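Local coordinates for protein shikimate 5-dehydrogenase (Mycobacterium fortuitum subsp. fortuitum DSM 46621, PDB 4XIJ) that probably catalyses the NADP-dependent interconversion of 3-dehydroshikimate and shikimate, the fourth step of the route to chorismate and the aromatic amino acids, at residues A16-S21 with S71-G76; Q30-A35 with A255-F260; L39-W44 with T261-P266; G120-A125 with V216-D221; G126-V131 with V191-A196. All coordinates share one frame; numbering follows the deposited sequence. Where two conformers were deposited one is given.

Overall arrangement
From the N terminus, strand 15-20 runs first and pairs with strand 67-72 in interaction 1, closing the first loop within the substrate-binding domain. Interactions 2 and 3 begin inside that loop, on helix 28-38 and the turn after it, but close only near the C terminus, on helix 246-261 and the loop behind it; both therefore cross interaction 1. They touch and also cross each other, and Ser-71 with Gln-256 links interaction 1 to interaction 2. Nested within the long loops they close are interactions 4 and 5 of the parallel, nucleotide-binding-type sheet, with interaction 5 inside interaction 4. Helix 246-261 thus brings the chain back to its first domain.

Interaction 1. Residues A16-S21 with S71-G76; sequences AAVLGS and SVTMPG. With SO4 (sulfate ion), chain E; SO4 (sulfate ion), chain F.
Val-18 pairs with Ser-71 and Leu-19 with Val-72 as neighbours on two parallel strands, and the backbone does most of the joining. Ser-71 gives its N-H to Ala-17 O and takes the N-H of Leu-19 on its own carbonyl; Thr-73 N then reaches Leu-19 O at 2.8 Å, almost straight at 175°. Beyond the paired strands the link continues, as Ser-21 N donates to Met-74 O over 2.9 Å. Val-18 CG2, anti to the backbone N, lies 4.0 Å from Ser-71 CB on one face of the sheet, while Leu-19 and Val-72 point to the other. Gly-20 comes next to Thr-73: a beta carbon there would collide with Thr-73 CG2 and Met-74 O. Pro-75, preceded by a cis peptide bond, brings its CD to 3.4 Å from Ser-21 O. Thr-73 OG1, anti to its backbone N (chi1 -171°), is turned toward two sulfate ions, probably from the crystallisation liquor, with O2 of one and O3 of the other each 2.9 Å from Thr-73 OG1. One of these ions is also held by Lys-77 and Asn-98, so the turn after strand 67-72 borders an anion-binding spot. In the second shell, Tyr-46 OH and Gln-256 OE1 are, in the conformer described here, hydrogen-bonded to Ser-71 OG. Strand 15-20 lies between 67-72 and 45-50 in the mixed sheet of the substrate-binding domain, with helix 28-38 over the Val-18 and Ser-71 face and helix 56-61 over the Leu-19 and Val-72 face.

Interaction 2. Residues Q30-A35 with A255-F260; sequences QLHLAA and AQVEQF
Gln-256 OE1 is gripped from two directions: His-32 NE2 donates to it at 3.0 Å and an angle of 165°, and, in the conformer described here, Ser-71 OG of the neighbouring strand is hydrogen-bonded to the same oxygen. The amide oxygen sits at the edge of the imidazole, near its plane, whereas the ring nitrogen stands tilted 27° from the plane of the amide. Gln-256 is extended beyond CG, and its NE2 is held by Thr-99. The other ring nitrogen, ND1 of His-32, is hydrogen-bonded to Tyr-36 OH, so both nitrogens have partners and the ring's rotation is set. Segments 30-35 and 255-260 of helices 28-38 and 246-261 cross at -50°, their axes 10.4 Å apart, helix 246-261, late in the chain, coming back to pack on the substrate-binding domain. Val-257 CG2 lies over one face of the His-32 ring in a CH-pi contact, 3.9 Å from its centroid and displaced toward the rim. Phe-260 meets the imidazole obliquely, with CE2 3.5 Å from His-32 CE1. One turn along, Ala-35 CB fits against both methyls of Val-257, CG1 and CG2, each at 3.8 Å.

Interaction 3. Residues L39-W44 with T261-P266; sequences LGLPSW and TGMPAP. With EDO (1,2-ethanediol), chain C.
Leu-39 reaches into the other loop with both branches, crossing the side chains of Thr-261 and Pro-266 at about right angles and sliding past Met-263 in the opposite direction. Its CD1 faces Thr-261, CD2 lies 4.0 Å from Met-263 CB, and CG rests at the same distance from CG of the Pro-266 ring. Leu-41 CD1 is wedged between loops: it stands 3.9 Å above the plane of the Trp-44 indole, over its centre, and meets Thr-261 CG2 and, in the conformer described here, Met-263 SD obliquely. Thr-261 CG2 also touches Trp-44 CZ3 at 3.8 Å. The hydroxyl of Thr-261, placed between the backbone N and the carbonyl carbon (chi1 65°), accepts from Met-263 N at 3.1 Å and is hydrogen-bonded to Val-257 O, one turn back in the same helix. This small apolar cluster at the surface joins two helix ends: Gly-40 closes helix 28-38 with a Schellman motif ahead of a type I turn, Leu-41 to Trp-44, while an ST turn at Thr-261 ends helix 246-261 and Pro-266 takes the N-cap position of helix 267-272.

Interaction 4. Residues G120-A125 with V216-D221; sequences GALGTA and VPRVLD
Arg-218 leaves its strand with CG anti to the carbonyl carbon (chi1 -57°) and bends at chi3 (66°), which sets NE; the guanidinium beyond it meets the end of helix 114-122. Leu-220, two residues on, has CG anti to its backbone N (chi1 172°); its CD1 and CD2 meet Ala-121. The guanidinium approaches end-on: NH2 donates to Leu-122 O at 3.0 Å and NH1 to the same oxygen at 3.1 Å. The acceptor lies close to the guanidinium plane, and the two nitrogens come to it from opposite faces of its carbonyl plane. Thr-124 O is 2.9 Å from NH1, also at the edge of the group. Beside the polar part, Leu-122 CG packs on Leu-220 CB at 4.0 Å, and Ala-121 CB on Leu-220 CD1 at 3.8 Å. The side chains of Leu-122 and Arg-218 slide past each other in opposite directions, with Leu-122 CD2 3.9 Å from Arg-218 NH1. Gly-123 leaves the helix with positive phi, in a conformation where a beta carbon would jam against the preceding carbonyl. The contact thus seats the helix end on strand 218-221 of the parallel sheet, with Met-248 of helix 246-261 beside Ala-121 and Leu-220. Arg-218 NE is engaged in a salt bridge with Glu-241 of the next strand, which probably steadies the cation; its charge in turn would suit the C-terminal end of the helix, where the carbonyls carry partial negative charge.

Interaction 5. Residues G126-V131 with V191-A196; sequences GDSALV and VASADA
Ser-128 and Asp-195 carry most of the polar bonds of this contact. Among the backbone bonds, Asp-195 N donates to Ser-128 O at 2.7 Å, and Ala-196 N adds a weak bond to the same oxygen. Leu-130 N donates to Ala-196 O at 3.0 Å, which sets Ala-129 beside Ala-196 as a parallel bridge between strands 128-132 and 196-199, neighbours in the parallel sheet of the Rossmann-like domain. Side-chain bonds come from one carboxylate oxygen: Asp-195 OD2 accepts from Asp-127 N above the carboxylate plane and from Ser-128 N on the anti side, each at 3.0 Å. In the conformers described here, a water lies 2.7 Å from Ser-128 OG and from Ser-193 OG. The apolar contacts belong to Leu-130, whose CG (chi1 -47°, anti to the carbonyl carbon) sits 3.8 Å from Ala-194 CB, with CD1 4.2 Å from Val-191 CG2 of helix 187-193. Gly-126 passes close by Asp-195 CB, where a beta carbon of its own would clash. Holding two N-H groups with one oxygen, Asp-195 pins the start of the strand, and these donors would partly offset its charge, with the carboxylate of Asp-127 only 5.0 Å away (OD2 to OD2).

Interaction 1. Residues A16-S21 with S71-G76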
# COMPACT_ATOMS: atom_id res chain seq x y z
N ALA A 16 10.45 8.51 -15.37
CA ALA A 16 9.38 8.18 -14.43
C ALA A 16 9.27 9.28 -13.37
O ALA A 16 10.16 10.14 -13.26
CB ALA A 16 9.62 6.78 -13.77
N ALA A 17 8.22 9.24 -12.58
CA ALA A 17 8.05 10.23 -11.53
C ALA A 17 7.04 9.75 -10.51
O ALA A 17 6.24 8.83 -10.78
CB ALA A 17 7.56 11.59 -12.09
N VAL A 18 7.06 10.42 -9.36
CA VAL A 18 5.94 10.33 -8.41
C VAL A 18 5.16 11.63 -8.41
O VAL A 18 5.73 12.71 -8.42
CB VAL A 18 6.41 9.98 -6.97
CG1 VAL A 18 7.42 11.02 -6.36
CG2 VAL A 18 5.19 9.75 -6.03
N LEU A 19 3.83 11.50 -8.47
CA LEU A 19 2.90 12.63 -8.46
C LEU A 19 2.10 12.67 -7.17
O LEU A 19 1.59 11.64 -6.72
CB LEU A 19 1.91 12.52 -9.62
CG LEU A 19 2.40 12.28 -11.04
CD1 LEU A 19 1.24 12.40 -12.06
CD2 LEU A 19 3.65 12.96 -11.50
N GLY A 20 1.97 13.85 -6.57
CA GLY A 20 1.15 13.96 -5.39
C GLY A 20 1.38 15.29 -4.69
O GLY A 20 2.16 16.12 -5.20
N SER A 21 0.75 15.47 -3.53
CA SER A 21 0.89 16.72 -2.80
C SER A 21 0.35 16.53 -1.38
O SER A 21 -0.83 16.29 -1.20
CB SER A 21 0.15 17.83 -3.53
OG SER A 21 0.21 19.04 -2.78
N SER A 71 4.43 6.71 -10.32
CA SER A 71 3.86 6.40 -9.03
C SER A 71 2.93 7.55 -8.65
O SER A 71 3.22 8.69 -8.97
CB SER A 71 4.96 6.22 -7.99
OG SER A 71 5.89 5.21 -8.43
N VAL A 72 1.84 7.25 -7.98
CA VAL A 72 0.90 8.32 -7.64
C VAL A 72 0.61 8.20 -6.16
O VAL A 72 0.28 7.11 -5.67
CB VAL A 72 -0.41 8.23 -8.44
CG1 VAL A 72 -1.40 9.33 -7.99
CG2 VAL A 72 -0.15 8.35 -9.96
N THR A 73 0.72 9.29 -5.44
CA THR A 73 0.36 9.24 -4.03
C THR A 73 -0.77 10.24 -3.77
O THR A 73 -1.34 10.81 -4.71
CB THR A 73 1.62 9.47 -3.14
OG1 THR A 73 1.28 9.20 -1.78
CG2 THR A 73 2.22 10.91 -3.26
N MET A 74 -1.15 10.41 -2.50
CA MET A 74 -2.23 11.35 -2.14
C MET A 74 -1.90 12.74 -2.69
O MET A 74 -0.73 13.18 -2.60
CB MET A 74 -2.38 11.38 -0.62
CG MET A 74 -2.98 10.11 -0.08
SD MET A 74 -1.81 8.73 0.18
CE MET A 74 -0.61 9.46 1.28
N PRO A 75 -2.89 13.47 -3.25
CA PRO A 75 -4.33 13.19 -3.29
C PRO A 75 -4.78 12.62 -4.63
O PRO A 75 -5.95 12.73 -4.94
CB PRO A 75 -4.93 14.58 -3.06
CG PRO A 75 -4.00 15.48 -3.86
CD PRO A 75 -2.60 14.86 -3.67
N GLY A 76 -3.88 12.06 -5.41
CA GLY A 76 -4.17 11.77 -6.80
C GLY A 76 -4.61 10.35 -7.15
O GLY A 76 -4.78 10.06 -8.34
S SO4 E . 1.82 5.33 -2.03
O1 SO4 E . 2.67 4.79 -0.94
O2 SO4 E . 0.96 6.38 -1.41
O3 SO4 E . 2.63 5.94 -3.13
O4 SO4 E . 1.20 4.16 -2.66
S SO4 F . 3.82 9.06 0.96
O1 SO4 F . 5.21 8.75 1.30
O2 SO4 F . 3.21 9.85 2.02
O3 SO4 F . 3.71 9.68 -0.36
O4 SO4 F . 3.11 7.78 0.92

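Interaction 2. Residues Q30-A35 with A255-F260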
# COMPACT_ATOMS: atom_id res chain seq x y z
N GLN A 30 13.70 7.25 -4.37
CA GLN A 30 14.83 6.52 -3.81
C GLN A 30 14.80 5.06 -4.17
O GLN A 30 15.83 4.49 -4.55
CB GLN A 30 14.86 6.65 -2.27
CG GLN A 30 15.17 8.02 -1.74
CD GLN A 30 13.88 8.74 -1.33
OE1 GLN A 30 12.98 8.94 -2.16
NE2 GLN A 30 13.78 9.12 -0.04
N LEU A 31 13.66 4.42 -3.94
CA LEU A 31 13.59 2.98 -4.19
C LEU A 31 13.69 2.66 -5.68
O LEU A 31 14.36 1.68 -6.05
CB LEU A 31 12.28 2.41 -3.62
CG LEU A 31 12.22 2.42 -2.08
CD1 LEU A 31 10.77 2.21 -1.62
CD2 LEU A 31 13.10 1.38 -1.47
N HIS A 32 13.10 3.50 -6.52
CA HIS A 32 13.22 3.28 -7.96
C HIS A 32 14.62 3.56 -8.47
O HIS A 32 15.15 2.76 -9.25
CB HIS A 32 12.20 4.12 -8.75
CG HIS A 32 10.81 3.52 -8.78
ND1 HIS A 32 10.31 2.86 -9.89
CD2 HIS A 32 9.85 3.43 -7.83
CE1 HIS A 32 9.10 2.40 -9.62
NE2 HIS A 32 8.78 2.75 -8.37
N LEU A 33 15.25 4.66 -8.07
CA LEU A 33 16.63 4.87 -8.59
C LEU A 33 17.58 3.79 -8.07
O LEU A 33 18.46 3.35 -8.84
CB LEU A 33 17.17 6.27 -8.23
CG LEU A 33 16.46 7.40 -9.00
CD1 LEU A 33 16.96 8.75 -8.42
CD2 LEU A 33 16.69 7.34 -10.51
N ALA A 34 17.43 3.35 -6.82
CA ALA A 34 18.25 2.24 -6.35
C ALA A 34 18.04 1.00 -7.22
O ALA A 34 19.00 0.31 -7.57
CB ALA A 34 17.91 1.91 -4.91
N ALA A 35 16.79 0.73 -7.59
CA ALA A 35 16.52 -0.40 -8.46
C ALA A 35 17.08 -0.24 -9.86
O ALA A 35 17.72 -1.16 -10.36
CB ALA A 35 15.00 -0.62 -8.55
N ALA A 255 6.65 -4.12 -7.17
CA ALA A 255 5.72 -4.35 -8.26
C ALA A 255 5.77 -3.23 -9.34
O ALA A 255 5.73 -3.49 -10.54
CB ALA A 255 4.30 -4.49 -7.66
N GLN A 256 5.96 -2.00 -8.90
CA GLN A 256 6.14 -0.89 -9.84
C GLN A 256 7.42 -1.05 -10.65
O GLN A 256 7.42 -0.85 -11.88
CB GLN A 256 6.19 0.43 -9.10
CG GLN A 256 4.87 0.73 -8.38
CD GLN A 256 4.89 2.05 -7.68
OE1 GLN A 256 5.97 2.52 -7.29
NE2 GLN A 256 3.72 2.64 -7.48
N VAL A 257 8.52 -1.42 -9.98
CA VAL A 257 9.79 -1.58 -10.71
C VAL A 257 9.65 -2.67 -11.78
O VAL A 257 10.14 -2.47 -12.92
CB VAL A 257 10.95 -1.88 -9.75
CG1 VAL A 257 12.22 -2.38 -10.50
CG2 VAL A 257 11.24 -0.63 -8.90
N GLU A 258 8.97 -3.78 -11.44
CA GLU A 258 8.85 -4.85 -12.40
C GLU A 258 7.99 -4.40 -13.59
O GLU A 258 8.31 -4.70 -14.76
CB GLU A 258 8.28 -6.11 -11.74
CG GLU A 258 9.27 -6.64 -10.74
CD GLU A 258 8.90 -8.03 -10.26
OE1 GLU A 258 7.78 -8.52 -10.55
OE2 GLU A 258 9.73 -8.65 -9.55
N GLN A 259 6.89 -3.70 -13.32
CA GLN A 259 6.06 -3.24 -14.42
C GLN A 259 6.75 -2.19 -15.29
O GLN A 259 6.52 -2.15 -16.52
CB GLN A 259 4.73 -2.69 -13.89
CG GLN A 259 3.86 -3.82 -13.30
CD GLN A 259 2.49 -3.33 -12.90
OE1 GLN A 259 1.82 -2.65 -13.66
NE2 GLN A 259 2.05 -3.67 -11.69
N PHE A 260 7.54 -1.30 -14.68
CA PHE A 260 8.17 -0.23 -15.47
C PHE A 260 9.33 -0.79 -16.31
O PHE A 260 9.57 -0.33 -17.43
CB PHE A 260 8.73 0.90 -14.61
CG PHE A 260 7.71 1.74 -13.82
CD1 PHE A 260 6.33 1.43 -13.78
CD2 PHE A 260 8.16 2.86 -13.09
CE1 PHE A 260 5.45 2.21 -13.02
CE2 PHE A 260 7.26 3.65 -12.32
CZ PHE A 260 5.91 3.31 -12.29

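Interaction 3. Residues L39-W44 with T261-P266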
# COMPACT_ATOMS: atom_id res chain seq x y z
N LEU A 39 19.76 -2.62 -11.78
CA LEU A 39 19.34 -3.26 -13.04
C LEU A 39 20.15 -2.81 -14.24
O LEU A 39 19.91 -3.27 -15.35
CB LEU A 39 17.86 -2.96 -13.31
CG LEU A 39 16.90 -3.63 -12.32
CD1 LEU A 39 15.53 -3.07 -12.51
CD2 LEU A 39 16.89 -5.15 -12.44
N GLY A 40 21.14 -1.93 -14.05
CA GLY A 40 21.94 -1.49 -15.18
C GLY A 40 21.30 -0.45 -16.06
O GLY A 40 21.66 -0.28 -17.24
N LEU A 41 20.38 0.31 -15.46
CA LEU A 41 19.70 1.44 -16.13
C LEU A 41 20.01 2.77 -15.45
O LEU A 41 19.08 3.48 -15.00
CB LEU A 41 18.19 1.22 -16.13
CG LEU A 41 17.76 -0.13 -16.70
CD1 LEU A 41 16.27 -0.44 -16.31
CD2 LEU A 41 17.95 -0.12 -18.23
N PRO A 42 21.30 3.14 -15.39
CA PRO A 42 21.65 4.32 -14.57
C PRO A 42 21.25 5.66 -15.20
O PRO A 42 21.35 6.69 -14.54
CB PRO A 42 23.17 4.20 -14.45
CG PRO A 42 23.55 3.49 -15.77
CD PRO A 42 22.50 2.44 -15.93
N SER A 43 20.81 5.67 -16.47
CA SER A 43 20.40 6.96 -17.00
C SER A 43 18.90 7.16 -17.02
O SER A 43 18.43 8.22 -17.45
CB SER A 43 21.00 7.20 -18.39
OG SER A 43 20.52 6.25 -19.30
N TRP A 44 18.12 6.18 -16.53
CA TRP A 44 16.69 6.46 -16.32
C TRP A 44 16.54 7.51 -15.24
O TRP A 44 17.34 7.57 -14.26
CB TRP A 44 15.96 5.19 -15.89
CG TRP A 44 15.69 4.21 -17.03
CD1 TRP A 44 16.45 3.98 -18.16
CD2 TRP A 44 14.58 3.34 -17.10
NE1 TRP A 44 15.84 3.02 -18.94
CE2 TRP A 44 14.71 2.59 -18.30
CE3 TRP A 44 13.49 3.10 -16.26
CZ2 TRP A 44 13.77 1.63 -18.68
CZ3 TRP A 44 12.55 2.11 -16.64
CH2 TRP A 44 12.69 1.42 -17.86
N THR A 261 10.11 -1.71 -15.73
CA THR A 261 11.36 -2.15 -16.40
C THR A 261 11.25 -3.45 -17.14
O THR A 261 12.11 -3.74 -17.95
CB THR A 261 12.53 -2.33 -15.39
OG1 THR A 261 12.20 -3.41 -14.51
CG2 THR A 261 12.75 -1.05 -14.61
N GLY A 262 10.23 -4.23 -16.83
CA GLY A 262 10.12 -5.58 -17.36
C GLY A 262 11.11 -6.59 -16.79
O GLY A 262 11.23 -7.70 -17.32
N MET A 263 11.82 -6.21 -15.73
CA MET A 263 12.85 -7.05 -15.11
C MET A 263 12.42 -7.42 -13.69
O MET A 263 11.70 -6.66 -13.03
CB MET A 263 14.19 -6.31 -15.11
CG MET A 263 14.45 -5.60 -16.44
SD MET A 263 15.93 -4.56 -16.41
CE MET A 263 17.00 -5.95 -16.35
N PRO A 264 12.85 -8.58 -13.19
CA PRO A 264 12.60 -8.94 -11.79
C PRO A 264 13.17 -7.89 -10.83
O PRO A 264 14.25 -7.33 -11.09
CB PRO A 264 13.32 -10.27 -11.63
CG PRO A 264 13.32 -10.83 -13.04
CD PRO A 264 13.57 -9.64 -13.91
N ALA A 265 12.42 -7.55 -9.78
CA ALA A 265 12.88 -6.53 -8.84
C ALA A 265 14.22 -6.94 -8.22
O ALA A 265 14.39 -8.06 -7.82
CB ALA A 265 11.82 -6.27 -7.74
N PRO A 266 15.17 -6.00 -8.13
CA PRO A 266 16.46 -6.30 -7.50
C PRO A 266 16.27 -6.12 -6.00
O PRO A 266 16.44 -5.03 -5.45
CB PRO A 266 17.41 -5.25 -8.10
CG PRO A 266 16.49 -4.05 -8.35
CD PRO A 266 15.12 -4.65 -8.71
C1 EDO C . 18.10 -9.78 -4.45
O1 EDO C . 18.91 -8.77 -4.95
C2 EDO C . 17.66 -10.49 -5.69
O2 EDO C . 16.34 -10.02 -5.99

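Interaction 4. Residues G120-A125 with V216-D221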
# COMPACT_ATOMS: atom_id res chain seq x y z
N GLY A 120 2.51 -8.67 0.39
CA GLY A 120 3.93 -8.97 0.41
C GLY A 120 4.47 -8.86 1.83
O GLY A 120 5.29 -9.70 2.25
N ALA A 121 4.09 -7.80 2.56
CA ALA A 121 4.65 -7.63 3.91
C ALA A 121 4.17 -8.70 4.87
O ALA A 121 4.93 -9.17 5.72
CB ALA A 121 4.27 -6.22 4.45
N LEU A 122 2.90 -9.08 4.77
CA LEU A 122 2.33 -10.04 5.70
C LEU A 122 2.64 -11.49 5.34
O LEU A 122 2.79 -12.34 6.22
CB LEU A 122 0.82 -9.87 5.74
CG LEU A 122 0.23 -9.10 6.89
CD1 LEU A 122 -1.32 -9.10 6.75
CD2 LEU A 122 0.61 -9.76 8.26
N GLY A 123 2.73 -11.79 4.05
CA GLY A 123 2.90 -13.17 3.62
C GLY A 123 1.59 -13.94 3.58
O GLY A 123 1.09 -14.31 2.50
N THR A 124 1.05 -14.25 4.76
CA THR A 124 -0.31 -14.80 4.90
C THR A 124 -0.95 -14.11 6.09
O THR A 124 -0.25 -13.56 6.96
CB THR A 124 -0.30 -16.33 5.11
OG1 THR A 124 -1.64 -16.84 5.08
CG2 THR A 124 0.33 -16.71 6.48
N ALA A 125 -2.27 -14.11 6.13
CA ALA A 125 -2.99 -13.54 7.26
C ALA A 125 -3.87 -14.58 7.97
O ALA A 125 -4.76 -14.22 8.75
CB ALA A 125 -3.84 -12.35 6.79
N VAL A 216 -2.92 -10.51 19.18
CA VAL A 216 -3.00 -10.89 17.76
C VAL A 216 -1.63 -11.46 17.35
O VAL A 216 -0.64 -10.81 17.60
CB VAL A 216 -3.35 -9.69 16.89
CG1 VAL A 216 -3.39 -10.10 15.42
CG2 VAL A 216 -4.74 -9.03 17.30
N PRO A 217 -1.59 -12.69 16.79
CA PRO A 217 -0.28 -13.34 16.65
C PRO A 217 0.70 -12.62 15.71
O PRO A 217 1.89 -12.69 15.95
CB PRO A 217 -0.65 -14.73 16.11
CG PRO A 217 -2.02 -14.97 16.66
CD PRO A 217 -2.71 -13.62 16.56
N ARG A 218 0.21 -12.02 14.63
CA ARG A 218 1.04 -11.35 13.64
C ARG A 218 0.39 -10.04 13.30
O ARG A 218 -0.78 -9.98 12.93
CB ARG A 218 1.21 -12.23 12.42
CG ARG A 218 1.81 -13.56 12.82
CD ARG A 218 2.15 -14.40 11.60
NE ARG A 218 3.21 -13.82 10.78
CZ ARG A 218 3.05 -13.35 9.54
NH1 ARG A 218 1.84 -13.39 9.00
NH2 ARG A 218 4.09 -12.86 8.87
N VAL A 219 1.12 -8.95 13.46
CA VAL A 219 0.59 -7.62 13.24
C VAL A 219 1.49 -6.84 12.29
O VAL A 219 2.69 -6.70 12.55
CB VAL A 219 0.45 -6.85 14.58
CG1 VAL A 219 -0.03 -5.41 14.30
CG2 VAL A 219 -0.54 -7.61 15.49
N LEU A 220 0.91 -6.38 11.18
CA LEU A 220 1.53 -5.45 10.26
C LEU A 220 1.10 -4.05 10.67
O LEU A 220 -0.08 -3.71 10.61
CB LEU A 220 1.14 -5.76 8.80
CG LEU A 220 1.57 -4.74 7.77
CD1 LEU A 220 3.09 -4.69 7.72
CD2 LEU A 220 1.00 -5.18 6.41
N ASP A 221 2.08 -3.26 11.13
CA ASP A 221 1.85 -1.89 11.53
C ASP A 221 2.31 -0.99 10.37
O ASP A 221 3.46 -1.05 9.96
CB ASP A 221 2.64 -1.60 12.81
CG ASP A 221 2.30 -0.28 13.44
OD1 ASP A 221 1.57 0.54 12.85
OD2 ASP A 221 2.73 -0.07 14.59

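Interaction 5. Residues G126-V131 with V191-A196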
# COMPACT_ATOMS: atom_id res chain seq x y z
N GLY A 126 -3.66 -15.88 7.70
CA GLY A 126 -4.54 -16.89 8.28
C GLY A 126 -5.98 -16.78 7.81
O GLY A 126 -6.27 -16.33 6.70
N ASP A 127 -6.88 -17.16 8.70
CA ASP A 127 -8.32 -17.22 8.38
C ASP A 127 -9.10 -15.99 8.81
O ASP A 127 -10.05 -15.61 8.16
CB ASP A 127 -8.97 -18.43 9.03
CG ASP A 127 -8.47 -19.75 8.49
OD1 ASP A 127 -7.75 -19.80 7.45
OD2 ASP A 127 -8.80 -20.75 9.16
N SER A 128 -8.70 -15.37 9.91
CA SER A 128 -9.43 -14.25 10.48
C SER A 128 -8.48 -13.08 10.68
O SER A 128 -7.47 -13.18 11.39
CB SER A 128 -10.09 -14.63 11.82
OG SER A 128 -10.67 -13.46 12.37
N ALA A 129 -8.76 -11.97 10.02
CA ALA A 129 -7.85 -10.80 10.06
C ALA A 129 -8.59 -9.57 10.49
O ALA A 129 -9.77 -9.42 10.16
CB ALA A 129 -7.21 -10.55 8.66
N LEU A 130 -7.89 -8.68 11.20
CA LEU A 130 -8.43 -7.38 11.60
C LEU A 130 -7.79 -6.29 10.75
O LEU A 130 -6.60 -6.34 10.44
CB LEU A 130 -8.09 -7.06 13.08
CG LEU A 130 -8.37 -8.20 14.07
CD1 LEU A 130 -8.02 -7.75 15.49
CD2 LEU A 130 -9.85 -8.69 13.99
N VAL A 131 -8.57 -5.27 10.42
CA VAL A 131 -8.04 -3.99 9.93
C VAL A 131 -8.31 -3.01 11.06
O VAL A 131 -9.46 -2.85 11.53
CB VAL A 131 -8.71 -3.56 8.64
CG1 VAL A 131 -8.24 -2.17 8.23
CG2 VAL A 131 -8.42 -4.57 7.56
N VAL A 191 -9.99 -10.08 18.95
CA VAL A 191 -8.57 -10.34 19.05
C VAL A 191 -8.31 -11.82 19.34
O VAL A 191 -7.40 -12.43 18.76
CB VAL A 191 -7.94 -9.44 20.16
CG1 VAL A 191 -6.53 -9.93 20.52
CG2 VAL A 191 -7.95 -7.97 19.67
N ALA A 192 -9.14 -12.41 20.20
CA ALA A 192 -8.92 -13.80 20.58
C ALA A 192 -8.99 -14.76 19.39
O ALA A 192 -8.28 -15.77 19.34
CB ALA A 192 -9.90 -14.24 21.64
N SER A 193 -9.84 -14.43 18.42
CA SER A 193 -9.98 -15.32 17.27
C SER A 193 -9.21 -14.83 16.04
O SER A 193 -9.24 -15.48 15.00
CB SER A 193 -11.47 -15.52 16.92
OG SER A 193 -12.07 -14.31 16.53
N ALA A 194 -8.49 -13.72 16.18
CA ALA A 194 -7.71 -13.22 15.03
C ALA A 194 -6.40 -13.95 14.79
O ALA A 194 -5.68 -14.27 15.74
CB ALA A 194 -7.43 -11.72 15.20
N ASP A 195 -6.06 -14.14 13.52
CA ASP A 195 -4.72 -14.65 13.13
C ASP A 195 -3.73 -13.56 12.79
O ASP A 195 -2.53 -13.73 12.94
CB ASP A 195 -4.89 -15.61 11.96
CG ASP A 195 -5.82 -16.76 12.33
OD1 ASP A 195 -5.55 -17.45 13.35
OD2 ASP A 195 -6.84 -16.95 11.66
N ALA A 196 -4.25 -12.42 12.36
CA ALA A 196 -3.37 -11.34 11.91
C ALA A 196 -4.13 -10.04 11.98
O ALA A 196 -5.36 -10.05 11.99
CB ALA A 196 -2.90 -11.58 10.43
O HOH W 1 -11.29 -12.38 14.77